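Local structure of AAEL008620-PA odorant-binding protein (Aedes aegypti, 5V13) at residues B[24-29]-B[143-147]; B[40-46]-B[58-62]; B[108-113]-B[131-136]; B[168-172]-B[195-201]. The protein binds the insect juvenile hormone JH3 in an internal pocket and is a secreted hemolymph protein of the odorant-binding protein family. One frame throughout, in Å; residues are numbered along the deposited sequence.

Contact 1: B[24-29]-B[143-147]; sequences RTPEQT and MFHGD
A histidine with positive phi joins the start of one helix to the end of another. His-145 (phi/psi 72/28) is the C-prime residue of a Schellman motif closing helix 137-143, and this backbone turn sends its m-rotamer side chain toward 24-29. There Thr-25 is the N-cap of helix 26-38 and forms a capping box with Gln-28: Gln-28 N to Thr-25 OG1 and Thr-25 N to Gln-28 OE1 are both 3.1 Å. The CA atoms of Pro-26 and His-145 lie 6.0 Å apart, those of Thr-29 and Phe-144 6.6 Å. His-145 NE2 donates to Arg-24 O at 2.8 Å, nearly straight at 169°, while Pro-26 CD sits over the imidazole face, 3.9 Å from its centroid, a CH-pi contact. The Phe-144 ring, which also touches JH3, meets Thr-29 CG2 with CD1 (4.0 Å) and Arg-24 CG with CE1 (4.1 Å), both at its edge. With NE2 as donor, the imidazole carries a proton on that nitrogen and satisfies a carbonyl just ahead of the helix.

Contact 2: B[40-46]-B[58-62]; sequences SSASIEQ and TYESQ
Two helix starts, each with its N-cap residue, face each other here at the protein surface: Ser-43 caps helix 44-51, its OG accepting from Gln-46 N at 3.1 Å, and Thr-58 precedes helix 59-71. The N-terminal ends of two successive helices of the PBP/GOBP fold thus pack together, with residues 47-57 running between them. Residues 40-43 are irregular: Ser-40, Ala-42 and Ser-43 are extended, while Ser-41 (-95/13) bends the chain between them. Ala-42 and Glu-60 are closest in register, CA to CA 6.1 Å, followed by Gln-46 and Ser-61 at 7.4 Å.

Along 58-62, Thr-58 (phi/psi -67/162, chi1 p) points toward Gln-46, whose m,m side chain reaches over the helix start. Thr-58 OG1 is hydrogen-bonded to Asp-56, in the loop just before. Helical geometry then sets in, with Gln-62 N bonded to Thr-58 O at 2.9 Å. Glu-60 buries the largest area of this contact: chi1 and chi2 both m bring its carboxylate against Ala-42, OE2 3.8 Å from Ala-42 CB. Ser-40, chi1 t, donates from OG to Glu-60 OE2 at 3.0 Å, and one water bridges the same residues, donating to Ser-40 OG at 3.0 Å and to Glu-60 O at 2.9 Å. Ser-61 turns sideways beside Gln-46, and its OG hydrogen-bonds to Asp-56 and to NE1 of Trp-50, a JH3-pocket residue.

Contact 3: B[108-113]-B[131-136]; sequences NAEPML and TFYATH
Both segments are helical and run roughly antiparallel, with 141° between their N-to-C directions and their short axes 9.7 Å apart at closest approach. Helix 108-113 is kinked at Pro-111, whose N has no bond to the preceding turn; 131-135 is the last part of helix 122-135, and His-136 (phi/psi -125/29) leaves helical geometry and is the N-cap of helix 137-143. The CA atoms of Met-112 and Phe-132 come within 5.7 Å. Phe-132, chi1 t, points toward 108-113 and packs against Ala-109, Met-112 and Leu-113: Leu-113 CD1 sits over its ring face, 3.9 Å from the centroid, a CH-pi contact, Ala-109 CB is 4.0 Å from Phe-132 CE1, and Met-112 SD is at the ring edge. This is helix-helix packing in the all-helical odorant-binding fold; Tyr-133, the next residue, takes no part in it and belongs to the JH3 pocket. Met-112, with chi2 and chi3 both t, is extended, placing its SD 3.8 Å from Phe-132 CA and 3.9 Å from Thr-131 CG2. Asn-108 ND2 donates to His-136 NE2 at 2.9 Å. At the other end of the contact a water accepts from Phe-132 N and lies within hydrogen-bonding distance of Met-112 O, 2.9 Å from each.

Contact 4: B[168-172]-B[195-201]; sequences MFVDF and CVFRGFR
Phe-169, at the start of helix 169-177, lays its ring against Gly-199 near the end of helix 190-199. Its chi1 of -114°, between the usual wells, brings the ring face over Gly-199 CA, 3.6 Å from the centroid and 13° off the normal, a CH-pi contact. An ideal CB on Gly-199 would fall 2.7 Å from Phe-169 CD1, so a side chain there would clash with the ring as placed. Phe-169 CB meets Phe-200 CE1 at 4.0 Å, and Glu-27 of helix 26-38 also packs on the ring.

Cys-195 and Val-170 follow in buried area. Cys-195, chi1 t, points its SG to 3.9 Å from Phe-172 CD2, an oblique sulfur-aromatic contact, 5.0 Å from the ring centroid; that sulfur is disulfide-bonded to Cys-173, the residue after Phe-172, which ties the two helices covalently. Val-170 and Val-196 are nearest in register, CA to CA 6.1 Å, and Val-170 CG2 lies 4.4 Å from both Val-196 CG1 and Phe-200 CZ. Arg-201, with positive phi (59/26) just past the helix, folds back so that NH1 donates to Gly-199 O at 2.9 Å and lies 3.9 Å from Phe-169 CE2. This buried helix-helix packing, after helix 151-158 in the chain, is joined to helix 26-38 by an Arg-201 to Glu-27 salt bridge. Apolar packing and a disulfide thus hold the helices, and the one charged side chain in contact is paired.

In the fold
Contacts 1 and 4 are buried, contact 3 is partly buried and contact 2 lies at the surface. Contacts 1 and 4 also touch: Glu-27 of helix 26-38 forms a salt bridge with Arg-201, OE1 to NH1 2.8 Å, and packs on Phe-169, so the start of that helix belongs to both neighbourhoods. Contacts 2 and 3 lie away from contact 4, on the opposite side of the chain's centre, with centres about 30 and 34 Å from it. Chemistry varies with place: contact 2 is polar and water-bridged, contact 3 pairs an aromatic core with one side-chain hydrogen bond and a water, contact 1 joins helix caps through an imidazole, and contact 4 is apolar beside a disulfide.

Contact 1: B[24-29]-B[143-147]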
loop_
_atom_site.group_PDB
_atom_site.type_symbol
_atom_site.label_atom_id
_atom_site.label_comp_id
_atom_site.label_asym_id
_atom_site.label_seq_id
_atom_site.Cartn_x
_atom_site.Cartn_y
_atom_site.Cartn_z
ATOM N N ARG B 24 5.870 -17.428 4.998
ATOM C CA ARG B 24 4.857 -16.750 5.791
ATOM C C ARG B 24 4.866 -15.258 5.483
ATOM O O ARG B 24 5.918 -14.613 5.532
ATOM C CB ARG B 24 5.126 -16.970 7.284
ATOM C CG ARG B 24 5.182 -18.468 7.725
ATOM C CD ARG B 24 3.850 -19.200 7.504
ATOM N NE ARG B 24 3.686 -19.779 6.167
ATOM C CZ ARG B 24 2.691 -20.602 5.838
ATOM N NH1 ARG B 24 1.782 -20.942 6.746
ATOM N NH2 ARG B 24 2.607 -21.106 4.613
ATOM N N THR B 25 3.690 -14.713 5.192
ATOM C CA THR B 25 3.513 -13.269 5.039
ATOM C C THR B 25 3.477 -12.590 6.401
ATOM O O THR B 25 3.339 -13.251 7.431
ATOM C CB THR B 25 2.207 -12.986 4.312
ATOM O OG1 THR B 25 1.118 -13.362 5.164
ATOM C CG2 THR B 25 2.143 -13.745 3.000
ATOM N N PRO B 26 3.570 -11.254 6.438
ATOM C CA PRO B 26 3.359 -10.549 7.718
ATOM C C PRO B 26 1.944 -10.687 8.246
ATOM O O PRO B 26 1.743 -10.554 9.454
ATOM C CB PRO B 26 3.705 -9.085 7.384
ATOM C CG PRO B 26 3.646 -8.995 5.882
ATOM C CD PRO B 26 4.061 -10.344 5.383
ATOM N N GLU B 27 0.953 -10.959 7.388
ATOM C CA GLU B 27 -0.373 -11.271 7.916
ATOM C C GLU B 27 -0.337 -12.577 8.699
ATOM O O GLU B 27 -0.906 -12.675 9.788
ATOM C CB GLU B 27 -1.403 -11.356 6.782
ATOM C CG GLU B 27 -2.860 -11.610 7.235
ATOM C CD GLU B 27 -3.174 -13.070 7.582
ATOM O OE1 GLU B 27 -4.051 -13.305 8.468
ATOM O OE2 GLU B 27 -2.574 -13.980 6.949
ATOM N N GLN B 28 0.347 -13.584 8.161
ATOM C CA GLN B 28 0.400 -14.891 8.810
ATOM C C GLN B 28 1.225 -14.862 10.105
ATOM O O GLN B 28 0.820 -15.449 11.117
ATOM C CB GLN B 28 0.946 -15.910 7.809
ATOM C CG GLN B 28 -0.106 -16.280 6.740
ATOM C CD GLN B 28 0.460 -17.163 5.648
ATOM O OE1 GLN B 28 1.555 -16.912 5.133
ATOM N NE2 GLN B 28 -0.289 -18.193 5.277
ATOM N N THR B 29 2.399 -14.227 10.094
ATOM C CA THR B 29 3.163 -14.135 11.337
ATOM C C THR B 29 2.408 -13.328 12.393
ATOM O O THR B 29 2.344 -13.732 13.560
ATOM C CB THR B 29 4.550 -13.542 11.081
ATOM O OG1 THR B 29 4.428 -12.268 10.428
ATOM C CG2 THR B 29 5.362 -14.489 10.188
ATOM N N MET B 143 13.561 -12.546 9.225
ATOM C CA MET B 143 12.879 -13.196 8.104
ATOM C C MET B 143 11.422 -13.496 8.410
ATOM O O MET B 143 10.646 -13.724 7.479
ATOM C CB MET B 143 13.601 -14.496 7.702
ATOM C CG MET B 143 13.500 -15.644 8.725
ATOM S SD MET B 143 14.801 -16.860 8.373
ATOM C CE MET B 143 14.255 -18.348 9.239
ATOM N N PHE B 144 11.041 -13.530 9.690
ATOM C CA PHE B 144 9.650 -13.660 10.109
ATOM C C PHE B 144 9.045 -12.315 10.521
ATOM O O PHE B 144 8.160 -12.266 11.383
ATOM C CB PHE B 144 9.529 -14.681 11.244
ATOM C CG PHE B 144 9.699 -16.108 10.794
ATOM C CD1 PHE B 144 8.718 -16.725 10.017
ATOM C CD2 PHE B 144 10.831 -16.832 11.147
ATOM C CE1 PHE B 144 8.864 -18.047 9.590
ATOM C CE2 PHE B 144 10.986 -18.165 10.736
ATOM C CZ PHE B 144 9.998 -18.770 9.949
ATOM N N HIS B 145 9.535 -11.219 9.934
ATOM C CA HIS B 145 8.876 -9.913 9.964
ATOM C C HIS B 145 8.932 -9.246 11.332
ATOM O O HIS B 145 8.083 -8.407 11.657
ATOM C CB HIS B 145 7.438 -10.036 9.463
ATOM C CG HIS B 145 7.342 -10.837 8.205
ATOM N ND1 HIS B 145 8.088 -10.538 7.086
ATOM C CD2 HIS B 145 6.656 -11.969 7.913
ATOM C CE1 HIS B 145 7.843 -11.434 6.144
ATOM N NE2 HIS B 145 6.971 -12.308 6.618
ATOM N N GLY B 146 9.962 -9.564 12.110
ATOM C CA GLY B 146 10.128 -8.956 13.414
ATOM C C GLY B 146 10.748 -7.571 13.417
ATOM O O GLY B 146 10.667 -6.887 14.443
ATOM N N ASP B 147 11.357 -7.134 12.311
ATOM C CA ASP B 147 12.100 -5.870 12.251
ATOM C C ASP B 147 11.330 -4.917 11.344
ATOM O O ASP B 147 11.208 -5.165 10.139
ATOM C CB ASP B 147 13.517 -6.123 11.730
ATOM C CG ASP B 147 14.415 -4.884 11.748
ATOM O OD1 ASP B 147 13.922 -3.735 11.852
ATOM O OD2 ASP B 147 15.650 -5.078 11.635
#

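Contact 2: B[40-46]-B[58-62]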
loop_
_atom_site.group_PDB
_atom_site.type_symbol
_atom_site.label_atom_id
_atom_site.label_comp_id
_atom_site.label_asym_id
_atom_site.label_seq_id
_atom_site.Cartn_x
_atom_site.Cartn_y
_atom_site.Cartn_z
ATOM N N SER B 40 -2.604 -17.543 25.727
ATOM C CA SER B 40 -1.750 -17.832 26.872
ATOM C C SER B 40 -2.214 -17.070 28.114
ATOM O O SER B 40 -2.581 -15.892 28.039
ATOM C CB SER B 40 -0.300 -17.468 26.554
ATOM O OG SER B 40 0.537 -17.729 27.663
ATOM N N SER B 41 -2.177 -17.747 29.259
ATOM C CA SER B 41 -2.437 -17.119 30.546
ATOM C C SER B 41 -1.162 -16.667 31.250
ATOM O O SER B 41 -1.209 -16.348 32.441
ATOM C CB SER B 41 -3.213 -18.078 31.453
ATOM O OG SER B 41 -2.514 -19.303 31.600
ATOM N N ALA B 42 -0.033 -16.628 30.547
ATOM C CA ALA B 42 1.228 -16.229 31.154
ATOM C C ALA B 42 1.172 -14.782 31.650
ATOM O O ALA B 42 0.364 -13.967 31.192
ATOM C CB ALA B 42 2.371 -16.392 30.151
ATOM N N SER B 43 2.064 -14.469 32.590
ATOM C CA SER B 43 2.197 -13.116 33.112
ATOM C C SER B 43 2.567 -12.138 32.005
ATOM O O SER B 43 3.090 -12.512 30.954
ATOM C CB SER B 43 3.279 -13.056 34.189
ATOM O OG SER B 43 4.561 -13.134 33.572
ATOM N N ILE B 44 2.317 -10.854 32.269
ATOM C CA ILE B 44 2.693 -9.814 31.314
ATOM C C ILE B 44 4.208 -9.737 31.163
ATOM O O ILE B 44 4.719 -9.483 30.070
ATOM C CB ILE B 44 2.111 -8.452 31.742
ATOM C CG1 ILE B 44 0.593 -8.425 31.546
ATOM C CG2 ILE B 44 2.775 -7.328 30.953
ATOM C CD1 ILE B 44 0.179 -8.432 30.085
ATOM N N GLU B 45 4.956 -9.915 32.256
ATOM C CA GLU B 45 6.411 -9.850 32.130
ATOM C C GLU B 45 6.914 -10.921 31.183
ATOM O O GLU B 45 7.794 -10.665 30.348
ATOM C CB GLU B 45 7.092 -9.997 33.489
ATOM C CG GLU B 45 7.193 -8.689 34.248
ATOM C CD GLU B 45 5.833 -8.109 34.507
ATOM O OE1 GLU B 45 5.610 -6.923 34.163
ATOM O OE2 GLU B 45 4.979 -8.876 35.018
ATOM N N GLN B 46 6.350 -12.125 31.288
ATOM C CA GLN B 46 6.697 -13.190 30.353
ATOM C C GLN B 46 6.359 -12.791 28.923
ATOM O O GLN B 46 7.192 -12.919 28.015
ATOM C CB GLN B 46 5.983 -14.482 30.748
ATOM C CG GLN B 46 6.562 -15.141 31.996
ATOM C CD GLN B 46 7.854 -15.898 31.720
ATOM O OE1 GLN B 46 8.752 -15.406 31.027
ATOM N NE2 GLN B 46 7.947 -17.110 32.256
ATOM N N THR B 58 10.607 -21.362 30.943
ATOM C CA THR B 58 9.428 -21.769 31.694
ATOM C C THR B 58 8.427 -22.456 30.764
ATOM O O THR B 58 8.494 -22.339 29.534
ATOM C CB THR B 58 8.773 -20.573 32.394
ATOM O OG1 THR B 58 8.310 -19.631 31.424
ATOM C CG2 THR B 58 9.761 -19.893 33.328
ATOM N N TYR B 59 7.490 -23.188 31.374
ATOM C CA TYR B 59 6.532 -23.969 30.594
ATOM C C TYR B 59 5.694 -23.080 29.687
ATOM O O TYR B 59 5.449 -23.421 28.522
ATOM C CB TYR B 59 5.632 -24.774 31.532
ATOM C CG TYR B 59 4.665 -25.715 30.832
ATOM C CD1 TYR B 59 5.121 -26.891 30.232
ATOM C CD2 TYR B 59 3.303 -25.439 30.783
ATOM C CE1 TYR B 59 4.254 -27.756 29.594
ATOM C CE2 TYR B 59 2.415 -26.306 30.157
ATOM C CZ TYR B 59 2.899 -27.466 29.571
ATOM O OH TYR B 59 2.028 -28.330 28.947
ATOM N N GLU B 60 5.230 -21.940 30.201
ATOM C CA GLU B 60 4.403 -21.069 29.375
ATOM C C GLU B 60 5.173 -20.556 28.159
ATOM O O GLU B 60 4.605 -20.444 27.071
ATOM C CB GLU B 60 3.857 -19.909 30.208
ATOM C CG GLU B 60 2.603 -20.265 31.008
ATOM C CD GLU B 60 1.413 -20.616 30.113
ATOM O OE1 GLU B 60 1.338 -21.767 29.624
ATOM O OE2 GLU B 60 0.555 -19.736 29.883
ATOM N N SER B 61 6.468 -20.259 28.320
ATOM C CA SER B 61 7.273 -19.830 27.175
ATOM C C SER B 61 7.500 -20.970 26.185
ATOM O O SER B 61 7.516 -20.751 24.968
ATOM C CB SER B 61 8.624 -19.289 27.644
ATOM O OG SER B 61 8.476 -18.240 28.580
ATOM N N GLN B 62 7.748 -22.179 26.691
ATOM C CA GLN B 62 7.881 -23.330 25.808
ATOM C C GLN B 62 6.600 -23.557 25.030
ATOM O O GLN B 62 6.638 -23.824 23.823
ATOM C CB GLN B 62 8.258 -24.584 26.606
ATOM C CG GLN B 62 9.596 -24.477 27.319
ATOM C CD GLN B 62 9.877 -25.657 28.234
ATOM O OE1 GLN B 62 8.968 -26.207 28.846
ATOM N NE2 GLN B 62 11.140 -26.047 28.332
HETATM O O HOH W 1 1.743 -20.231 26.515
#

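Contact 3: B[108-113]-B[131-136]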
loop_
_atom_site.group_PDB
_atom_site.type_symbol
_atom_site.label_atom_id
_atom_site.label_comp_id
_atom_site.label_asym_id
_atom_site.label_seq_id
_atom_site.Cartn_x
_atom_site.Cartn_y
_atom_site.Cartn_z
ATOM N N ASN B 108 22.970 -24.922 8.437
ATOM C CA ASN B 108 22.693 -25.402 9.789
ATOM C C ASN B 108 21.278 -25.934 9.988
ATOM O O ASN B 108 21.050 -26.699 10.940
ATOM C CB ASN B 108 22.930 -24.283 10.805
ATOM C CG ASN B 108 24.399 -24.053 11.101
ATOM O OD1 ASN B 108 25.213 -24.978 11.078
ATOM N ND2 ASN B 108 24.740 -22.812 11.409
ATOM N N ALA B 109 20.326 -25.541 9.135
ATOM C CA ALA B 109 18.917 -25.835 9.395
ATOM C C ALA B 109 18.667 -27.332 9.534
ATOM O O ALA B 109 18.100 -27.786 10.537
ATOM C CB ALA B 109 18.043 -25.242 8.285
ATOM N N GLU B 110 19.092 -28.123 8.543
ATOM C CA GLU B 110 18.834 -29.561 8.612
ATOM C C GLU B 110 19.581 -30.232 9.760
ATOM O O GLU B 110 18.940 -30.969 10.534
ATOM C CB GLU B 110 19.138 -30.218 7.261
ATOM C CG GLU B 110 18.695 -31.670 7.183
ATOM C CD GLU B 110 19.249 -32.390 5.968
ATOM O OE1 GLU B 110 19.240 -33.642 5.962
ATOM O OE2 GLU B 110 19.699 -31.706 5.021
ATOM N N PRO B 111 20.890 -30.024 9.961
ATOM C CA PRO B 111 21.544 -30.729 11.077
ATOM C C PRO B 111 21.024 -30.324 12.447
ATOM O O PRO B 111 20.866 -31.195 13.314
ATOM C CB PRO B 111 23.038 -30.400 10.897
ATOM C CG PRO B 111 23.116 -29.310 9.915
ATOM C CD PRO B 111 21.875 -29.377 9.070
ATOM N N MET B 112 20.714 -29.041 12.666
ATOM C CA MET B 112 20.259 -28.614 13.989
ATOM C C MET B 112 18.788 -28.931 14.255
ATOM O O MET B 112 18.400 -29.089 15.417
ATOM C CB MET B 112 20.497 -27.118 14.165
ATOM C CG MET B 112 21.961 -26.764 14.354
ATOM S SD MET B 112 22.199 -24.993 14.503
ATOM C CE MET B 112 23.969 -24.935 14.778
ATOM N N LEU B 113 17.949 -29.028 13.227
ATOM C CA LEU B 113 16.521 -29.261 13.444
ATOM C C LEU B 113 16.073 -30.687 13.147
ATOM O O LEU B 113 14.909 -31.014 13.407
ATOM C CB LEU B 113 15.698 -28.281 12.612
ATOM C CG LEU B 113 15.808 -26.841 13.087
ATOM C CD1 LEU B 113 15.197 -25.909 12.062
ATOM C CD2 LEU B 113 15.147 -26.660 14.496
ATOM N N THR B 131 18.951 -24.859 19.920
ATOM C CA THR B 131 20.281 -24.591 19.361
ATOM C C THR B 131 20.187 -23.746 18.092
ATOM O O THR B 131 20.912 -22.755 17.927
ATOM C CB THR B 131 21.020 -25.903 19.069
ATOM O OG1 THR B 131 21.282 -26.606 20.294
ATOM C CG2 THR B 131 22.351 -25.629 18.383
ATOM N N PHE B 132 19.291 -24.129 17.181
ATOM C CA PHE B 132 19.086 -23.359 15.957
ATOM C C PHE B 132 18.653 -21.934 16.271
ATOM O O PHE B 132 19.120 -20.970 15.648
ATOM C CB PHE B 132 18.034 -24.064 15.093
ATOM C CG PHE B 132 17.734 -23.369 13.791
ATOM C CD1 PHE B 132 18.604 -23.473 12.721
ATOM C CD2 PHE B 132 16.546 -22.656 13.623
ATOM C CE1 PHE B 132 18.323 -22.838 11.517
ATOM C CE2 PHE B 132 16.251 -22.027 12.422
ATOM C CZ PHE B 132 17.141 -22.119 11.360
ATOM N N TYR B 133 17.734 -21.783 17.214
ATOM C CA TYR B 133 17.232 -20.456 17.530
ATOM C C TYR B 133 18.328 -19.576 18.121
ATOM O O TYR B 133 18.393 -18.376 17.825
ATOM C CB TYR B 133 16.043 -20.565 18.482
ATOM C CG TYR B 133 15.338 -19.249 18.708
ATOM C CD1 TYR B 133 14.564 -18.682 17.709
ATOM C CD2 TYR B 133 15.439 -18.587 19.926
ATOM C CE1 TYR B 133 13.919 -17.483 17.904
ATOM C CE2 TYR B 133 14.798 -17.383 20.133
ATOM C CZ TYR B 133 14.035 -16.843 19.121
ATOM O OH TYR B 133 13.382 -15.651 19.327
ATOM N N ALA B 134 19.199 -20.151 18.957
ATOM C CA ALA B 134 20.267 -19.354 19.559
ATOM C C ALA B 134 21.300 -18.959 18.518
ATOM O O ALA B 134 21.808 -17.832 18.533
ATOM C CB ALA B 134 20.929 -20.124 20.710
ATOM N N THR B 135 21.589 -19.864 17.584
ATOM C CA THR B 135 22.643 -19.651 16.605
ATOM C C THR B 135 22.227 -18.679 15.509
ATOM O O THR B 135 23.089 -17.987 14.952
ATOM C CB THR B 135 23.060 -21.001 16.006
ATOM O OG1 THR B 135 23.408 -21.907 17.064
ATOM C CG2 THR B 135 24.260 -20.854 15.065
ATOM N N HIS B 136 20.922 -18.599 15.192
ATOM C CA HIS B 136 20.435 -17.771 14.092
ATOM C C HIS B 136 19.358 -16.793 14.545
ATOM O O HIS B 136 18.495 -16.407 13.758
ATOM C CB HIS B 136 19.929 -18.651 12.949
ATOM C CG HIS B 136 21.000 -19.521 12.378
ATOM N ND1 HIS B 136 22.011 -19.025 11.581
ATOM C CD2 HIS B 136 21.264 -20.838 12.545
ATOM C CE1 HIS B 136 22.832 -20.007 11.254
ATOM N NE2 HIS B 136 22.399 -21.118 11.821
HETATM O O HOH W 2 18.099 -26.762 17.198
#

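Contact 4: B[168-172]-B[195-201]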
loop_
_atom_site.group_PDB
_atom_site.type_symbol
_atom_site.label_atom_id
_atom_site.label_comp_id
_atom_site.label_asym_id
_atom_site.label_seq_id
_atom_site.Cartn_x
_atom_site.Cartn_y
_atom_site.Cartn_z
ATOM N N MET B 168 -9.797 -5.243 5.850
ATOM C CA MET B 168 -10.607 -6.381 6.273
ATOM C C MET B 168 -10.501 -7.503 5.251
ATOM O O MET B 168 -10.257 -7.265 4.068
ATOM C CB MET B 168 -12.075 -5.990 6.447
ATOM C CG MET B 168 -12.299 -4.932 7.509
ATOM S SD MET B 168 -14.044 -4.478 7.706
ATOM C CE MET B 168 -13.908 -2.829 8.375
ATOM N N PHE B 169 -10.728 -8.735 5.716
ATOM C CA PHE B 169 -10.521 -9.885 4.848
ATOM C C PHE B 169 -11.558 -9.969 3.735
ATOM O O PHE B 169 -11.229 -10.397 2.624
ATOM C CB PHE B 169 -10.489 -11.185 5.659
ATOM C CG PHE B 169 -9.136 -11.849 5.625
ATOM C CD1 PHE B 169 -8.552 -12.180 4.410
ATOM C CD2 PHE B 169 -8.426 -12.086 6.789
ATOM C CE1 PHE B 169 -7.288 -12.750 4.354
ATOM C CE2 PHE B 169 -7.165 -12.653 6.740
ATOM C CZ PHE B 169 -6.594 -12.981 5.520
ATOM N N VAL B 170 -12.811 -9.592 3.993
ATOM C CA VAL B 170 -13.786 -9.695 2.906
ATOM C C VAL B 170 -13.384 -8.787 1.745
ATOM O O VAL B 170 -13.394 -9.210 0.580
ATOM C CB VAL B 170 -15.210 -9.394 3.401
ATOM C CG1 VAL B 170 -16.167 -9.277 2.193
ATOM C CG2 VAL B 170 -15.671 -10.497 4.315
ATOM N N ASP B 171 -12.985 -7.548 2.051
ATOM C CA ASP B 171 -12.517 -6.616 1.022
ATOM C C ASP B 171 -11.338 -7.190 0.248
ATOM O O ASP B 171 -11.278 -7.084 -0.986
ATOM C CB ASP B 171 -12.115 -5.282 1.660
ATOM C CG ASP B 171 -11.582 -4.274 0.632
ATOM O OD1 ASP B 171 -12.393 -3.743 -0.152
ATOM O OD2 ASP B 171 -10.360 -4.012 0.601
ATOM N N PHE B 172 -10.361 -7.747 0.967
ATOM C CA PHE B 172 -9.215 -8.380 0.319
ATOM C C PHE B 172 -9.665 -9.487 -0.626
ATOM O O PHE B 172 -9.184 -9.593 -1.763
ATOM C CB PHE B 172 -8.268 -8.922 1.395
ATOM C CG PHE B 172 -7.168 -9.771 0.860
ATOM C CD1 PHE B 172 -5.987 -9.191 0.403
ATOM C CD2 PHE B 172 -7.297 -11.152 0.813
ATOM C CE1 PHE B 172 -4.971 -9.982 -0.108
ATOM C CE2 PHE B 172 -6.282 -11.941 0.310
ATOM C CZ PHE B 172 -5.116 -11.347 -0.154
ATOM N N CYS B 195 -11.278 -18.033 -0.072
ATOM C CA CYS B 195 -10.413 -16.962 0.424
ATOM C C CYS B 195 -10.879 -16.463 1.787
ATOM O O CYS B 195 -10.070 -16.294 2.708
ATOM C CB CYS B 195 -10.373 -15.809 -0.585
ATOM S SG CYS B 195 -9.393 -14.339 -0.065
ATOM N N VAL B 196 -12.187 -16.220 1.935
ATOM C CA VAL B 196 -12.703 -15.661 3.182
ATOM C C VAL B 196 -12.547 -16.663 4.318
ATOM O O VAL B 196 -12.052 -16.329 5.400
ATOM C CB VAL B 196 -14.174 -15.235 3.025
ATOM C CG1 VAL B 196 -14.749 -14.829 4.390
ATOM C CG2 VAL B 196 -14.302 -14.077 2.050
ATOM N N PHE B 197 -12.974 -17.905 4.088
ATOM C CA PHE B 197 -12.946 -18.912 5.145
ATOM C C PHE B 197 -11.521 -19.224 5.584
ATOM O O PHE B 197 -11.270 -19.459 6.771
ATOM C CB PHE B 197 -13.650 -20.179 4.675
ATOM C CG PHE B 197 -15.156 -20.048 4.581
ATOM C CD1 PHE B 197 -15.818 -18.967 5.154
ATOM C CD2 PHE B 197 -15.900 -20.999 3.915
ATOM C CE1 PHE B 197 -17.202 -18.854 5.080
ATOM C CE2 PHE B 197 -17.290 -20.889 3.828
ATOM C CZ PHE B 197 -17.934 -19.812 4.408
ATOM N N ARG B 198 -10.569 -19.231 4.647
ATOM C CA ARG B 198 -9.177 -19.439 5.037
ATOM C C ARG B 198 -8.608 -18.236 5.774
ATOM O O ARG B 198 -7.773 -18.404 6.668
ATOM C CB ARG B 198 -8.311 -19.767 3.816
ATOM C CG ARG B 198 -8.581 -21.149 3.260
ATOM C CD ARG B 198 -7.716 -21.485 2.056
ATOM N NE ARG B 198 -8.031 -22.827 1.558
ATOM C CZ ARG B 198 -7.303 -23.909 1.825
ATOM N NH1 ARG B 198 -6.194 -23.811 2.559
ATOM N NH2 ARG B 198 -7.666 -25.085 1.335
ATOM N N GLY B 199 -9.031 -17.020 5.412
ATOM C CA GLY B 199 -8.626 -15.850 6.177
ATOM C C GLY B 199 -9.180 -15.859 7.592
ATOM O O GLY B 199 -8.493 -15.460 8.539
ATOM N N PHE B 200 -10.434 -16.300 7.754
ATOM C CA PHE B 200 -11.047 -16.461 9.069
ATOM C C PHE B 200 -10.498 -17.671 9.827
ATOM O O PHE B 200 -10.809 -17.832 11.015
ATOM C CB PHE B 200 -12.579 -16.618 8.936
ATOM C CG PHE B 200 -13.322 -15.345 8.528
ATOM C CD1 PHE B 200 -12.640 -14.166 8.249
ATOM C CD2 PHE B 200 -14.722 -15.345 8.440
ATOM C CE1 PHE B 200 -13.331 -12.996 7.879
ATOM C CE2 PHE B 200 -15.429 -14.185 8.068
ATOM C CZ PHE B 200 -14.733 -13.009 7.787
ATOM N N ARG B 201 -9.720 -18.532 9.160
ATOM C CA ARG B 201 -9.313 -19.842 9.687
ATOM C C ARG B 201 -10.510 -20.737 10.014
ATOM O O ARG B 201 -10.414 -21.639 10.859
ATOM C CB ARG B 201 -8.390 -19.705 10.907
ATOM C CG ARG B 201 -6.905 -19.438 10.563
ATOM C CD ARG B 201 -6.682 -18.039 9.934
ATOM N NE ARG B 201 -5.257 -17.707 9.768
ATOM C CZ ARG B 201 -4.798 -16.573 9.233
ATOM N NH1 ARG B 201 -5.647 -15.630 8.802
ATOM N NH2 ARG B 201 -3.485 -16.372 9.134
#